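Local atomic coordinates of TolA protein (Vibrio cholerae, PDB entry 4G7X), a protein that probably links the inner-membrane part of the Tol-Pal envelope system to its periplasmic and outer-membrane partners through its C-terminal domain. Residues Ala53-Leu58 with Phe115-Asp120. Numbering follows the deposited sequence.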
loop_
_atom_site.group_PDB
_atom_site.type_symbol
_atom_site.label_atom_id
_atom_site.label_comp_id
_atom_site.label_asym_id
_atom_site.label_seq_id
_atom_site.Cartn_x
_atom_site.Cartn_y
_atom_site.Cartn_z
ATOM N N ALA B 53 -2.200 15.677 5.500
ATOM C CA ALA B 53 -3.610 16.042 5.392
ATOM C C ALA B 53 -4.200 15.684 4.025
ATOM O O ALA B 53 -5.339 15.222 3.942
ATOM C CB ALA B 53 -3.798 17.522 5.691
ATOM N N ILE B 54 -3.426 15.892 2.959
ATOM C CA ILE B 54 -3.847 15.503 1.613
ATOM C C ILE B 54 -4.097 13.992 1.554
ATOM O O ILE B 54 -5.135 13.550 1.049
ATOM C CB ILE B 54 -2.828 15.949 0.535
ATOM C CG1 ILE B 54 -2.858 17.479 0.381
ATOM C CG2 ILE B 54 -3.116 15.276 -0.803
ATOM C CD1 ILE B 54 -1.689 18.065 -0.390
ATOM N N TYR B 55 -3.164 13.211 2.096
ATOM C CA TYR B 55 -3.281 11.748 2.095
ATOM C C TYR B 55 -4.489 11.260 2.885
ATOM O O TYR B 55 -5.197 10.350 2.448
ATOM C CB TYR B 55 -2.014 11.081 2.638
ATOM C CG TYR B 55 -0.732 11.364 1.880
ATOM C CD1 TYR B 55 -0.744 11.912 0.595
ATOM C CD2 TYR B 55 0.497 11.043 2.446
ATOM C CE1 TYR B 55 0.438 12.163 -0.081
ATOM C CE2 TYR B 55 1.682 11.277 1.771
ATOM C CZ TYR B 55 1.647 11.836 0.511
ATOM O OH TYR B 55 2.827 12.072 -0.151
ATOM N N THR B 56 -4.717 11.871 4.045
ATOM C CA THR B 56 -5.826 11.509 4.921
ATOM C C THR B 56 -7.169 11.784 4.231
ATOM O O THR B 56 -8.099 10.976 4.328
ATOM C CB THR B 56 -5.719 12.243 6.278
ATOM O OG1 THR B 56 -4.434 11.990 6.867
ATOM C CG2 THR B 56 -6.795 11.766 7.232
ATOM N N GLN B 57 -7.251 12.900 3.508
ATOM C CA GLN B 57 -8.442 13.237 2.726
ATOM C C GLN B 57 -8.682 12.239 1.591
ATOM O O GLN B 57 -9.818 11.824 1.358
ATOM C CB GLN B 57 -8.356 14.677 2.195
ATOM C CG GLN B 57 -9.418 15.069 1.169
ATOM C CD GLN B 57 -10.826 15.151 1.735
ATOM O OE1 GLN B 57 -11.025 15.285 2.943
ATOM N NE2 GLN B 57 -11.817 15.080 0.854
ATOM N N LEU B 58 -7.615 11.844 0.899
ATOM C CA LEU B 58 -7.737 10.853 -0.173
ATOM C C LEU B 58 -8.294 9.531 0.350
ATOM O O LEU B 58 -9.136 8.906 -0.299
ATOM C CB LEU B 58 -6.398 10.630 -0.881
ATOM C CG LEU B 58 -5.940 11.752 -1.821
ATOM C CD1 LEU B 58 -4.491 11.542 -2.233
ATOM C CD2 LEU B 58 -6.845 11.855 -3.041
ATOM N N PHE B 115 -0.766 8.974 -4.607
ATOM C CA PHE B 115 -0.519 9.916 -3.523
ATOM C C PHE B 115 0.461 10.951 -4.061
ATOM O O PHE B 115 1.529 10.582 -4.541
ATOM C CB PHE B 115 0.106 9.193 -2.327
ATOM C CG PHE B 115 -0.779 8.140 -1.713
ATOM C CD1 PHE B 115 -1.556 8.440 -0.599
ATOM C CD2 PHE B 115 -0.824 6.844 -2.231
ATOM C CE1 PHE B 115 -2.370 7.476 -0.019
ATOM C CE2 PHE B 115 -1.637 5.879 -1.655
ATOM C CZ PHE B 115 -2.407 6.195 -0.546
ATOM N N PRO B 116 0.106 12.248 -3.986
ATOM C CA PRO B 116 0.994 13.272 -4.545
ATOM C C PRO B 116 2.305 13.435 -3.773
ATOM O O PRO B 116 2.352 13.188 -2.565
ATOM C CB PRO B 116 0.163 14.558 -4.445
ATOM C CG PRO B 116 -1.256 14.110 -4.280
ATOM C CD PRO B 116 -1.166 12.823 -3.515
ATOM N N LEU B 117 3.353 13.834 -4.490
ATOM C CA LEU B 117 4.644 14.185 -3.898
ATOM C C LEU B 117 5.100 15.547 -4.415
ATOM O O LEU B 117 4.756 15.926 -5.536
ATOM C CB LEU B 117 5.708 13.142 -4.242
ATOM C CG LEU B 117 5.650 11.755 -3.603
ATOM C CD1 LEU B 117 6.718 10.878 -4.238
ATOM C CD2 LEU B 117 5.840 11.810 -2.095
ATOM N N PRO B 118 5.881 16.286 -3.603
ATOM C CA PRO B 118 6.427 17.550 -4.098
ATOM C C PRO B 118 7.535 17.317 -5.119
ATOM O O PRO B 118 8.240 16.306 -5.049
ATOM C CB PRO B 118 6.997 18.200 -2.836
ATOM C CG PRO B 118 7.317 17.059 -1.935
ATOM C CD PRO B 118 6.246 16.038 -2.196
ATOM N N LYS B 119 7.678 18.246 -6.059
ATOM C CA LYS B 119 8.724 18.161 -7.069
ATOM C C LYS B 119 10.042 18.707 -6.529
ATOM O O LYS B 119 10.076 19.788 -5.933
ATOM C CB LYS B 119 8.312 18.912 -8.338
ATOM N N ASP B 120 11.114 17.941 -6.728
ATOM C CA ASP B 120 12.479 18.334 -6.345
ATOM C C ASP B 120 12.626 18.742 -4.872
ATOM O O ASP B 120 13.300 19.724 -4.548
ATOM C CB ASP B 120 13.013 19.431 -7.280
#
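The same first torsion in Tyr55 and Phe115, CG beside the backbone N and anti to the carbonyl carbon (chi1 -60° in Tyr55), turns the two rings toward one another. On the helix this torsion sends the phenol across to the strand; on the strand it brings the CD1 edge of the phenyl ring over one face of the tyrosine. The two form an edge-to-face (T-shaped) pair, centroids 5.4 Å apart and planes at 88°, with Phe115 presenting its edge. Phe115 CD1 lies over the face, 3.8 Å from Tyr55 CD1, and Phe115 CB sits 3.7 Å from Tyr55 CE1.

Beyond the ring, the tyrosine hydroxyl finds the backbone. Tyr55 OH donates to Pro116 O at 2.7 Å, meeting the carbonyl nearly head-on with a C=O...O angle of 165°. That oxygen lies in the plane of the phenol, at its edge. Leu117 CD2 packs beside the hydroxyl, 3.6 Å from Tyr55 OH.

Pro116 CD lies off the CE1 edge of the tyrosine ring. Leu58 CD1 meets the same corner of the proline ring, 3.8 Å from Pro116 CD, while Ile54 CG2 reaches Pro116 CG more loosely at 4.1 Å. Leu80 of strand 74-83 touches both aromatic side chains, and Leu128 of helix 122-128 packs on Tyr55 and Leu117.

The contact thus lays helix 38-62 of the TolA C-terminal domain against 115-116, a short, weakly bonded strand at one edge of this chain's antiparallel sheet, which pairs through Phe115 with Ala87. Chemically, a single directional bond is set among apolar groups: the buried phenol gains a backbone acceptor for its proton, and the in-plane acceptor and the phenyl edge over one face probably help hold the tyrosine ring's rotation.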